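PDB 3UOE: dehydrogenase from Sinorhizobium meliloti, which probably catalyses an oxidation-reduction reaction as a member of the LDH2/MDH2 (malate/L-lactate dehydrogenase) family. Local coordinates for residues Ile217-Ala222 / Ala229-His234; Lys206-Ala211 / Ala235-Ala240; Thr199-Met204 / Ala240-Gly245; Glu164-Pro169 / Gly274-Ile279. One frame throughout, in Å; residues are numbered along the deposited sequence.

Contact 1 (Ile217-Ala222 / Ala229-His234)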
loop_
_atom_site.group_PDB
_atom_site.type_symbol
_atom_site.label_atom_id
_atom_site.label_comp_id
_atom_site.label_asym_id
_atom_site.label_seq_id
_atom_site.Cartn_x
_atom_site.Cartn_y
_atom_site.Cartn_z
ATOM N N ILE A 217 -8.650 -12.340 -24.215
ATOM C CA ILE A 217 -8.369 -11.355 -23.185
ATOM C C ILE A 217 -7.615 -10.181 -23.799
ATOM O O ILE A 217 -6.846 -10.358 -24.746
ATOM C CB ILE A 217 -7.580 -11.965 -22.010
ATOM C CG1 ILE A 217 -6.341 -12.695 -22.523
ATOM C CG2 ILE A 217 -8.455 -12.933 -21.251
ATOM C CD1 ILE A 217 -5.302 -12.955 -21.452
ATOM N N PRO A 218 -7.851 -8.969 -23.280
ATOM C CA PRO A 218 -7.163 -7.830 -23.883
ATOM C C PRO A 218 -5.664 -8.071 -23.884
ATOM O O PRO A 218 -5.137 -8.710 -22.973
ATOM C CB PRO A 218 -7.514 -6.665 -22.945
ATOM C CG PRO A 218 -8.786 -7.068 -22.303
ATOM C CD PRO A 218 -8.705 -8.568 -22.146
ATOM N N PRO A 219 -4.977 -7.559 -24.906
ATOM C CA PRO A 219 -3.520 -7.662 -24.965
ATOM C C PRO A 219 -2.941 -6.862 -23.804
ATOM O O PRO A 219 -3.515 -5.830 -23.442
ATOM C CB PRO A 219 -3.190 -6.976 -26.294
ATOM C CG PRO A 219 -4.328 -5.992 -26.468
ATOM C CD PRO A 219 -5.523 -6.761 -26.018
ATOM N N GLY A 220 -1.844 -7.330 -23.220
ATOM C CA GLY A 220 -1.224 -6.615 -22.118
ATOM C C GLY A 220 -1.522 -7.171 -20.733
ATOM O O GLY A 220 -0.839 -6.839 -19.767
ATOM N N TRP A 221 -2.540 -8.012 -20.619
ATOM C CA TRP A 221 -2.859 -8.616 -19.329
ATOM C C TRP A 221 -1.799 -9.632 -18.937
ATOM O O TRP A 221 -1.350 -9.655 -17.790
ATOM C CB TRP A 221 -4.236 -9.300 -19.366
ATOM C CG TRP A 221 -5.395 -8.355 -19.226
ATOM C CD1 TRP A 221 -5.354 -6.998 -19.299
ATOM C CD2 TRP A 221 -6.775 -8.707 -19.031
ATOM N NE1 TRP A 221 -6.612 -6.480 -19.140
ATOM C CE2 TRP A 221 -7.500 -7.498 -18.981
ATOM C CE3 TRP A 221 -7.458 -9.920 -18.894
ATOM C CZ2 TRP A 221 -8.888 -7.471 -18.797
ATOM C CZ3 TRP A 221 -8.837 -9.889 -18.711
ATOM C CH2 TRP A 221 -9.536 -8.670 -18.662
ATOM N N ALA A 222 -1.397 -10.461 -19.894
ATOM C CA ALA A 222 -0.619 -11.653 -19.586
ATOM C C ALA A 222 0.351 -12.069 -20.685
ATOM O O ALA A 222 0.254 -11.628 -21.827
ATOM C CB ALA A 222 -1.548 -12.816 -19.253
ATOM N N ALA A 229 3.787 -12.343 -25.048
ATOM C CA ALA A 229 2.481 -11.703 -24.909
ATOM C C ALA A 229 1.389 -12.565 -25.534
ATOM O O ALA A 229 1.546 -13.073 -26.645
ATOM C CB ALA A 229 2.491 -10.327 -25.538
ATOM N N THR A 230 0.281 -12.734 -24.822
ATOM C CA THR A 230 -0.801 -13.559 -25.338
ATOM C C THR A 230 -2.184 -12.952 -25.106
ATOM O O THR A 230 -2.413 -12.259 -24.111
ATOM C CB THR A 230 -0.791 -14.943 -24.687
ATOM O OG1 THR A 230 -1.902 -15.701 -25.182
ATOM C CG2 THR A 230 -0.900 -14.810 -23.161
ATOM N N THR A 231 -3.107 -13.235 -26.024
ATOM C CA THR A 231 -4.509 -12.865 -25.848
ATOM C C THR A 231 -5.354 -14.101 -25.592
ATOM O O THR A 231 -6.581 -14.026 -25.563
ATOM C CB THR A 231 -5.082 -12.162 -27.091
ATOM O OG1 THR A 231 -4.827 -12.963 -28.255
ATOM C CG2 THR A 231 -4.465 -10.769 -27.263
ATOM N N ASP A 232 -4.689 -15.238 -25.419
ATOM C CA ASP A 232 -5.361 -16.514 -25.206
ATOM C C ASP A 232 -5.436 -16.807 -23.711
ATOM O O ASP A 232 -4.410 -16.977 -23.060
ATOM C CB ASP A 232 -4.595 -17.617 -25.945
ATOM C CG ASP A 232 -5.208 -18.999 -25.760
ATOM O OD1 ASP A 232 -6.070 -19.178 -24.877
ATOM O OD2 ASP A 232 -4.813 -19.913 -26.510
ATOM N N PRO A 233 -6.657 -16.857 -23.156
ATOM C CA PRO A 233 -6.819 -16.999 -21.703
ATOM C C PRO A 233 -6.273 -18.317 -21.177
ATOM O O PRO A 233 -5.761 -18.360 -20.052
ATOM C CB PRO A 233 -8.347 -16.933 -21.512
ATOM C CG PRO A 233 -8.902 -17.303 -22.853
ATOM C CD PRO A 233 -7.958 -16.654 -23.818
ATOM N N HIS A 234 -6.389 -19.377 -21.969
ATOM C CA HIS A 234 -5.844 -20.673 -21.576
ATOM C C HIS A 234 -4.324 -20.618 -21.523
ATOM O O HIS A 234 -3.705 -21.240 -20.666
ATOM C CB HIS A 234 -6.301 -21.782 -22.527
ATOM C CG HIS A 234 -7.786 -21.954 -22.575
ATOM N ND1 HIS A 234 -8.496 -22.560 -21.561
ATOM C CD2 HIS A 234 -8.694 -21.582 -23.506
ATOM C CE1 HIS A 234 -9.781 -22.560 -21.870
ATOM N NE2 HIS A 234 -9.928 -21.969 -23.041
HETATM O O HOH W 1 -2.927 -10.121 -22.340
#
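Ile-217 turns CG1 between its own backbone N and carbonyl carbon (chi1 52°), which lays that methylene against the Thr-231 carbonyl, CG1 to O 3.3 Å, and leaves CG2 to slide past Pro-233 CB. Thr-231 has a like first torsion, with OG1 between N and the carbonyl carbon, which puts its CG2 beside the backbone N, 3.5 Å from Ile-217 O and close to Pro-219 CA. A backbone bond runs between these residues, Ile-217 N to Thr-231 O at 3.0 Å. Farther along, Thr-230 N donates to Ala-222 O at 3.2 Å, and the Thr-230 methyl CG2 rests against that same oxygen. Water 1 bridges the segments: it donates to Pro-218 O and Thr-230 O and accepts from Ala-222 N, tying the type II turn Pro-218 to Trp-221 to the backbone of Thr-230. Thr-230 OG1 takes the N-H of Asp-232 at 2.8 Å. A valine in place of Thr-230 would remove that acceptor, and the bend at Asp-232 would probably be set free to shift. Asp-232 OD1 then accepts from His-234 N, met from above the carboxylate plane, so an ST turn leads straight into the N-cap of helix 233-237.

Contact 2 (Lys206-Ala211 / Ala235-Ala240)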
loop_
_atom_site.group_PDB
_atom_site.type_symbol
_atom_site.label_atom_id
_atom_site.label_comp_id
_atom_site.label_asym_id
_atom_site.label_seq_id
_atom_site.Cartn_x
_atom_site.Cartn_y
_atom_site.Cartn_z
ATOM N N LYS A 206 -10.464 -13.576 -12.925
ATOM C CA LYS A 206 -11.092 -12.985 -14.104
ATOM C C LYS A 206 -10.600 -13.638 -15.387
ATOM O O LYS A 206 -11.357 -13.788 -16.343
ATOM C CB LYS A 206 -10.844 -11.479 -14.170
ATOM C CG LYS A 206 -11.559 -10.804 -15.324
ATOM C CD LYS A 206 -11.083 -9.390 -15.510
ATOM C CE LYS A 206 -11.632 -8.474 -14.434
ATOM N NZ LYS A 206 -13.058 -8.136 -14.697
ATOM N N ILE A 207 -9.332 -14.026 -15.414
ATOM C CA ILE A 207 -8.812 -14.687 -16.595
ATOM C C ILE A 207 -9.453 -16.064 -16.745
ATOM O O ILE A 207 -9.782 -16.479 -17.851
ATOM C CB ILE A 207 -7.267 -14.782 -16.583
ATOM C CG1 ILE A 207 -6.655 -13.430 -16.955
ATOM C CG2 ILE A 207 -6.777 -15.853 -17.558
ATOM C CD1 ILE A 207 -5.141 -13.407 -16.849
ATOM N N ASN A 208 -9.642 -16.754 -15.624
ATOM C CA ASN A 208 -10.280 -18.068 -15.627
ATOM C C ASN A 208 -11.686 -17.971 -16.191
ATOM O O ASN A 208 -12.096 -18.800 -17.002
ATOM C CB ASN A 208 -10.326 -18.658 -14.218
ATOM C CG ASN A 208 -8.946 -18.976 -13.676
ATOM O OD1 ASN A 208 -7.971 -19.047 -14.424
ATOM N ND2 ASN A 208 -8.855 -19.165 -12.373
ATOM N N ASN A 209 -12.406 -16.936 -15.770
ATOM C CA ASN A 209 -13.730 -16.650 -16.298
ATOM C C ASN A 209 -13.707 -16.456 -17.813
ATOM O O ASN A 209 -14.610 -16.917 -18.514
ATOM C CB ASN A 209 -14.344 -15.435 -15.600
ATOM C CG ASN A 209 -15.671 -15.020 -16.212
ATOM O OD1 ASN A 209 -15.709 -14.322 -17.233
ATOM N ND2 ASN A 209 -16.771 -15.441 -15.586
ATOM N N HIS A 210 -12.676 -15.790 -18.326
ATOM C CA HIS A 210 -12.517 -15.705 -19.770
ATOM C C HIS A 210 -12.253 -17.076 -20.399
ATOM O O HIS A 210 -12.915 -17.461 -21.368
ATOM C CB HIS A 210 -11.412 -14.726 -20.151
ATOM C CG HIS A 210 -11.827 -13.290 -20.082
ATOM N ND1 HIS A 210 -11.828 -12.461 -21.183
ATOM C CD2 HIS A 210 -12.253 -12.537 -19.041
ATOM C CE1 HIS A 210 -12.231 -11.255 -20.822
ATOM N NE2 HIS A 210 -12.497 -11.276 -19.528
ATOM N N ALA A 211 -11.279 -17.805 -19.859
ATOM C CA ALA A 211 -10.955 -19.129 -20.387
ATOM C C ALA A 211 -12.227 -19.965 -20.437
ATOM O O ALA A 211 -12.528 -20.608 -21.445
ATOM C CB ALA A 211 -9.896 -19.818 -19.519
ATOM N N ALA A 235 -3.727 -19.883 -22.452
ATOM C CA ALA A 235 -2.289 -19.666 -22.424
ATOM C C ALA A 235 -1.949 -18.847 -21.172
ATOM O O ALA A 235 -1.124 -19.245 -20.353
ATOM C CB ALA A 235 -1.826 -18.944 -23.702
ATOM N N ALA A 236 -2.618 -17.708 -21.023
ATOM C CA ALA A 236 -2.455 -16.871 -19.841
ATOM C C ALA A 236 -2.506 -17.676 -18.540
ATOM O O ALA A 236 -1.729 -17.422 -17.627
ATOM C CB ALA A 236 -3.507 -15.754 -19.833
ATOM N N GLN A 237 -3.418 -18.646 -18.456
ATOM C CA GLN A 237 -3.583 -19.425 -17.231
ATOM C C GLN A 237 -2.267 -20.095 -16.837
ATOM O O GLN A 237 -1.944 -20.220 -15.659
ATOM C CB GLN A 237 -4.697 -20.473 -17.376
ATOM C CG GLN A 237 -6.120 -19.917 -17.228
ATOM C CD GLN A 237 -7.196 -21.010 -17.213
ATOM O OE1 GLN A 237 -7.143 -21.957 -17.988
ATOM N NE2 GLN A 237 -8.176 -20.868 -16.331
ATOM N N ALA A 238 -1.509 -20.515 -17.838
ATOM C CA ALA A 238 -0.254 -21.203 -17.598
ATOM C C ALA A 238 0.919 -20.234 -17.660
ATOM O O ALA A 238 2.080 -20.650 -17.569
ATOM C CB ALA A 238 -0.070 -22.332 -18.611
ATOM N N GLY A 239 0.613 -18.945 -17.812
ATOM C CA GLY A 239 1.641 -17.935 -17.988
ATOM C C GLY A 239 1.844 -17.041 -16.778
ATOM O O GLY A 239 1.968 -17.518 -15.654
ATOM N N ALA A 240 1.874 -15.732 -17.016
ATOM C CA ALA A 240 2.058 -14.763 -15.947
ATOM C C ALA A 240 1.342 -13.449 -16.254
ATOM O O ALA A 240 1.277 -13.003 -17.403
ATOM C CB ALA A 240 3.551 -14.529 -15.661
#
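Ile-207 meets Ala-236 on the inner side of the two helices, with CG2 4.0 Å and CD1 4.1 Å from the Ala-236 CB. The single methyl of the alanine thus sits by two branches of the isoleucine. All three atoms are apolar and the residues are buried; Ile-207 reaches on to Ile-241, while Ala-236 also lies against Ile-217 and Ala-222. Ala-211, one turn farther along its helix, adds its CB against Gln-237 CD at 3.7 Å.

The outer side is different. Gln-237 is exposed and Asn-208 partly so, and here one polar bond takes over from the methyl packing. The glutamine chain runs extended beyond CG (chi2 -173°), passing Ile-207 CG2 with its CG and carrying the amide across to the asparagine. There NE2 donates to Asn-208 OD1 at a short 2.6 Å. From the glutamine side the bond is well placed, since the acceptor lies close to the amide plane and the N-H points almost straight at it. From the asparagine side it is not, because the donor stands 51° above the carbonyl plane; the two amides are turned 71° against each other.

The chemistry implies two unlike halves: a buried methyl contact where the helices meet through apolar groups alone, and an amide pair near solvent that probably fixes how Gln-237 lies across Asn-208 and Ala-211.

Contact 3 (Thr199-Met204 / Ala240-Gly245)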
loop_
_atom_site.group_PDB
_atom_site.type_symbol
_atom_site.label_atom_id
_atom_site.label_comp_id
_atom_site.label_asym_id
_atom_site.label_seq_id
_atom_site.Cartn_x
_atom_site.Cartn_y
_atom_site.Cartn_z
ATOM N N THR A 199 -2.560 -5.800 -6.852
ATOM C CA THR A 199 -1.377 -5.158 -7.397
ATOM C C THR A 199 -1.043 -5.738 -8.767
ATOM O O THR A 199 -0.113 -5.278 -9.436
ATOM C CB THR A 199 -0.181 -5.281 -6.429
ATOM O OG1 THR A 199 -0.052 -6.640 -6.005
ATOM C CG2 THR A 199 -0.417 -4.416 -5.204
ATOM N N SER A 200 -1.794 -6.759 -9.180
ATOM C CA SER A 200 -1.717 -7.232 -10.557
ATOM C C SER A 200 -2.686 -6.412 -11.411
ATOM O O SER A 200 -3.619 -5.801 -10.892
ATOM C CB SER A 200 -2.035 -8.724 -10.654
ATOM O OG SER A 200 -3.315 -9.011 -10.117
ATOM N N ILE A 201 -2.459 -6.389 -12.716
ATOM C CA ILE A 201 -3.278 -5.569 -13.594
ATOM C C ILE A 201 -4.680 -6.165 -13.726
ATOM O O ILE A 201 -5.649 -5.456 -14.018
ATOM C CB ILE A 201 -2.646 -5.444 -14.985
ATOM C CG1 ILE A 201 -3.361 -4.362 -15.797
ATOM C CG2 ILE A 201 -2.675 -6.785 -15.705
ATOM C CD1 ILE A 201 -2.710 -4.097 -17.130
ATOM N N VAL A 202 -4.768 -7.473 -13.514
ATOM C CA VAL A 202 -6.040 -8.173 -13.521
ATOM C C VAL A 202 -5.944 -9.375 -12.589
ATOM O O VAL A 202 -4.841 -9.820 -12.250
ATOM C CB VAL A 202 -6.427 -8.628 -14.948
ATOM C CG1 VAL A 202 -5.566 -9.795 -15.403
ATOM C CG2 VAL A 202 -7.880 -9.001 -15.001
ATOM N N SER A 203 -7.097 -9.884 -12.167
ATOM C CA SER A 203 -7.165 -11.100 -11.362
ATOM C C SER A 203 -7.017 -12.361 -12.224
ATOM O O SER A 203 -7.404 -12.377 -13.386
ATOM C CB SER A 203 -8.498 -11.151 -10.617
ATOM O OG SER A 203 -8.577 -12.311 -9.799
HETATM N N MSE A 204 -6.457 -13.424 -11.658
HETATM C CA MSE A 204 -6.418 -14.699 -12.374
HETATM C C MSE A 204 -7.836 -15.254 -12.422
HETATM O O MSE A 204 -8.241 -15.894 -13.404
HETATM C CB MSE A 204 -5.479 -15.686 -11.691
HETATM C CG MSE A 204 -5.288 -16.994 -12.448
HETATM SE SE MSE A 204 -4.782 -16.759 -14.333
HETATM C CE MSE A 204 -2.835 -16.581 -14.194
ATOM N N ALA A 240 1.874 -15.732 -17.016
ATOM C CA ALA A 240 2.058 -14.763 -15.947
ATOM C C ALA A 240 1.342 -13.449 -16.254
ATOM O O ALA A 240 1.277 -13.003 -17.403
ATOM C CB ALA A 240 3.551 -14.529 -15.661
ATOM N N ILE A 241 0.795 -12.845 -15.207
ATOM C CA ILE A 241 0.027 -11.625 -15.327
ATOM C C ILE A 241 0.956 -10.465 -15.032
ATOM O O ILE A 241 1.888 -10.599 -14.243
ATOM C CB ILE A 241 -1.160 -11.630 -14.330
ATOM C CG1 ILE A 241 -2.126 -12.773 -14.661
ATOM C CG2 ILE A 241 -1.896 -10.301 -14.345
ATOM C CD1 ILE A 241 -3.142 -13.076 -13.559
ATOM N N ALA A 242 0.713 -9.333 -15.683
ATOM C CA ALA A 242 1.505 -8.131 -15.441
ATOM C C ALA A 242 1.057 -7.435 -14.156
ATOM O O ALA A 242 -0.092 -7.573 -13.735
ATOM C CB ALA A 242 1.402 -7.176 -16.628
ATOM N N PRO A 243 1.976 -6.705 -13.515
ATOM C CA PRO A 243 1.618 -5.836 -12.393
ATOM C C PRO A 243 0.848 -4.644 -12.940
ATOM O O PRO A 243 1.016 -4.307 -14.107
ATOM C CB PRO A 243 2.982 -5.349 -11.894
ATOM C CG PRO A 243 3.843 -5.386 -13.147
ATOM C CD PRO A 243 3.424 -6.683 -13.781
ATOM N N PHE A 244 0.019 -4.009 -12.123
ATOM C CA PHE A 244 -0.586 -2.750 -12.544
ATOM C C PHE A 244 0.436 -1.656 -12.286
ATOM O O PHE A 244 1.355 -1.847 -11.495
ATOM C CB PHE A 244 -1.858 -2.458 -11.751
ATOM C CG PHE A 244 -1.633 -1.568 -10.573
ATOM C CD1 PHE A 244 -1.085 -2.073 -9.407
ATOM C CD2 PHE A 244 -1.961 -0.217 -10.636
ATOM C CE1 PHE A 244 -0.870 -1.250 -8.315
ATOM C CE2 PHE A 244 -1.751 0.610 -9.556
ATOM C CZ PHE A 244 -1.208 0.096 -8.387
ATOM N N GLY A 245 0.290 -0.522 -12.960
ATOM C CA GLY A 245 1.119 0.635 -12.680
ATOM C C GLY A 245 2.605 0.411 -12.877
ATOM O O GLY A 245 3.419 1.058 -12.232
#
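The CB of Ile-241 is directed toward the loop 199-204, and from there two branches part. CG2, trans to the backbone N (chi1 -63° for CG1), goes into the bend of the loop: it meets Ile-201 CG2 at 3.8 Å and the backbone oxygen Val-202 O at 3.6 Å, with Val-202 CG1 and Ser-200 CB close behind. CG1 leaves on the other side, and Met-204 CE, the methyl of a selenomethionine, lies 3.9 Å from it. At the tip, Ile-241 CD1 comes to 3.6 Å from Met-204 CE and also lies near the backbone N, CB and SE of that residue. Met-204 can curl over the isoleucine because its chain bends at chi2 and chi3.

Beside this apolar patch the backbones are paired. Ile-201 N donates to Ala-242 O at 2.8 Å, and Phe-244 N to Thr-199 O at 3.0 Å, bracketing the bridge between Ser-200 and Pro-243. Thr-199 O also lies in the plane of the Phe-244 ring at its edge, 3.3 Å from CD1. Ser-200 OG donates forward to Val-202 O, coming from above that carbonyl plane at 2.7 Å, while Thr-199 OG1 bonds to Asn-180 O. Lys-248 of the second subunit packs on Phe-244.

Polar and apolar work are thus divided: two backbone bonds fix Ser-200 opposite Pro-243, and Ile-241, buried among side chains and the backbone of the loop, joins that pairing to the start of helix 204-213, where Ser-203 is the N-cap.

Contact 4 (Glu164-Pro169 / Gly274-Ile279)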
loop_
_atom_site.group_PDB
_atom_site.type_symbol
_atom_site.label_atom_id
_atom_site.label_comp_id
_atom_site.label_asym_id
_atom_site.label_seq_id
_atom_site.Cartn_x
_atom_site.Cartn_y
_atom_site.Cartn_z
ATOM N N GLU A 164 -0.735 -17.969 -4.928
ATOM C CA GLU A 164 0.132 -18.669 -5.861
ATOM C C GLU A 164 0.848 -17.640 -6.727
ATOM O O GLU A 164 0.290 -16.583 -7.041
ATOM C CB GLU A 164 -0.676 -19.589 -6.787
ATOM C CG GLU A 164 -1.132 -20.919 -6.191
ATOM C CD GLU A 164 -2.458 -20.816 -5.454
ATOM O OE1 GLU A 164 -2.850 -19.690 -5.061
ATOM O OE2 GLU A 164 -3.115 -21.872 -5.270
ATOM N N ALA A 165 2.078 -17.953 -7.112
ATOM C CA ALA A 165 2.827 -17.121 -8.038
ATOM C C ALA A 165 2.071 -17.020 -9.361
ATOM O O ALA A 165 1.979 -17.992 -10.108
ATOM C CB ALA A 165 4.222 -17.711 -8.258
ATOM N N LEU A 166 1.519 -15.848 -9.649
ATOM C CA LEU A 166 0.729 -15.670 -10.860
ATOM C C LEU A 166 1.154 -14.451 -11.660
ATOM O O LEU A 166 0.720 -14.269 -12.800
ATOM C CB LEU A 166 -0.754 -15.547 -10.508
ATOM C CG LEU A 166 -1.348 -16.793 -9.856
ATOM C CD1 LEU A 166 -2.702 -16.477 -9.228
ATOM C CD2 LEU A 166 -1.434 -17.942 -10.865
ATOM N N VAL A 167 2.018 -13.637 -11.069
ATOM C CA VAL A 167 2.320 -12.311 -11.592
ATOM C C VAL A 167 3.808 -12.189 -11.847
ATOM O O VAL A 167 4.617 -12.546 -10.993
ATOM C CB VAL A 167 1.918 -11.227 -10.561
ATOM C CG1 VAL A 167 2.350 -9.829 -11.020
ATOM C CG2 VAL A 167 0.410 -11.286 -10.275
ATOM N N HIS A 168 4.190 -11.681 -13.010
ATOM C CA HIS A 168 5.616 -11.505 -13.270
ATOM C C HIS A 168 6.093 -10.150 -12.789
ATOM O O HIS A 168 5.316 -9.211 -12.716
ATOM C CB HIS A 168 5.955 -11.708 -14.751
ATOM C CG HIS A 168 5.268 -10.758 -15.675
ATOM N ND1 HIS A 168 5.597 -9.421 -15.756
ATOM C CD2 HIS A 168 4.299 -10.963 -16.600
ATOM C CE1 HIS A 168 4.846 -8.837 -16.673
ATOM N NE2 HIS A 168 4.049 -9.752 -17.202
ATOM N N PRO A 169 7.383 -10.042 -12.461
ATOM C CA PRO A 169 7.904 -8.723 -12.094
ATOM C C PRO A 169 7.874 -7.801 -13.304
ATOM O O PRO A 169 7.792 -8.270 -14.443
ATOM C CB PRO A 169 9.358 -9.013 -11.708
ATOM C CG PRO A 169 9.453 -10.508 -11.552
ATOM C CD PRO A 169 8.433 -11.074 -12.467
ATOM N N GLY A 274 -2.754 -24.369 -2.842
ATOM C CA GLY A 274 -3.882 -24.575 -1.953
ATOM C C GLY A 274 -5.015 -23.581 -2.084
ATOM O O GLY A 274 -5.977 -23.628 -1.326
ATOM N N THR A 275 -4.904 -22.669 -3.042
ATOM C CA THR A 275 -5.965 -21.708 -3.286
ATOM C C THR A 275 -6.697 -22.023 -4.597
ATOM O O THR A 275 -7.925 -21.970 -4.665
ATOM C CB THR A 275 -5.399 -20.279 -3.286
ATOM O OG1 THR A 275 -5.591 -19.696 -1.986
ATOM C CG2 THR A 275 -6.057 -19.428 -4.334
ATOM N N LEU A 276 -5.936 -22.384 -5.622
ATOM C CA LEU A 276 -6.503 -22.719 -6.919
ATOM C C LEU A 276 -6.446 -24.223 -7.198
ATOM O O LEU A 276 -6.612 -24.657 -8.331
ATOM C CB LEU A 276 -5.770 -21.954 -8.024
ATOM C CG LEU A 276 -5.776 -20.431 -7.845
ATOM C CD1 LEU A 276 -4.857 -19.786 -8.862
ATOM C CD2 LEU A 276 -7.193 -19.864 -7.947
ATOM N N ASP A 277 -6.181 -25.015 -6.167
ATOM C CA ASP A 277 -6.191 -26.462 -6.309
ATOM C C ASP A 277 -6.851 -27.066 -5.087
ATOM O O ASP A 277 -7.050 -26.395 -4.081
ATOM C CB ASP A 277 -4.765 -27.018 -6.466
ATOM C CG ASP A 277 -3.964 -26.957 -5.173
ATOM O OD1 ASP A 277 -4.326 -27.662 -4.204
ATOM O OD2 ASP A 277 -2.969 -26.201 -5.124
ATOM N N ASP A 278 -7.197 -28.339 -5.181
ATOM C CA ASP A 278 -7.738 -29.050 -4.043
ATOM C C ASP A 278 -6.837 -30.228 -3.740
ATOM O O ASP A 278 -7.315 -31.329 -3.475
ATOM C CB ASP A 278 -9.156 -29.529 -4.328
ATOM C CG ASP A 278 -9.241 -30.392 -5.571
ATOM O OD1 ASP A 278 -8.191 -30.666 -6.193
ATOM O OD2 ASP A 278 -10.362 -30.793 -5.936
ATOM N N ILE A 279 -5.531 -29.986 -3.781
ATOM C CA ILE A 279 -4.551 -31.043 -3.575
ATOM C C ILE A 279 -3.606 -30.735 -2.413
ATOM O O ILE A 279 -3.248 -31.626 -1.635
ATOM C CB ILE A 279 -3.690 -31.234 -4.837
ATOM C CG1 ILE A 279 -4.547 -31.758 -5.988
ATOM C CG2 ILE A 279 -2.549 -32.194 -4.556
ATOM C CD1 ILE A 279 -3.881 -31.642 -7.346
HETATM O O HOH W 2 -2.586 -24.007 -6.626
#
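Glu-164 OE2 takes two backbone N-H groups at once, from Leu-276 at 2.9 Å and from Thr-275 at 3.0 Å. Both arrive on the syn side of the oxygen but from opposite faces of the carboxylate plane, so the group is gripped between them. Water 2 adds a third bond, donating to OE2 at 2.6 Å. A bend in the middle of the glutamate (chi2 87°) turns the carboxylate onto Thr-275, whose CB stands 3.2 Å from OE1; that buried oxygen has no polar partner in the model. With an alanine at Glu-164, the N-H groups of Thr-275 and Leu-276 would probably be left without their acceptor. Nearby, Leu-166 and Leu-276 reach toward each other tip to tip, CD1 to CD1 4.0 Å.

Leu-166 belongs to a classic beta bulge in which it and Val-167 both face Ile-177, and it also pairs with Ile-241 through the backbone.

On the other side, Asp-277 shapes the loop that presents the two N-H groups. Its OD2 accepts from Gly-274 N at 2.9 Å and from water 2, which thereby links two carboxylates whose nearest oxygens, Glu-164 OE2 and Asp-277 OD2, are 4.3 Å apart. Its OD1 takes the N-H of Ile-279, closing an Asx turn, and that of His-280. One shell farther out, Arg-78 NH1 bonds to Asp-277 O, and Ser-77 OG to Asp-278 OD2.

The four contacts are nested along the chain, contact 1 inside contact 2, that inside contact 3, and all inside contact 4. Contacts 1 and 2 lie about 8 Å apart between centres and share helix 233-237; contact 2 hands over to contact 3, about 12 Å away, at Ala-240. Strand 240-241 and the residue after it join the rest: Trp-221 O lies 3.0 Å from Ala-242 N, a probable hydrogen bond from contact 1 to contact 3, and Ile-241 N lies 2.8 Å from Leu-166 O, another from contact 3 to contact 4. Contacts 1 and 4 do not touch; their centres are about 18 Å apart and their nearest atoms about 5 Å.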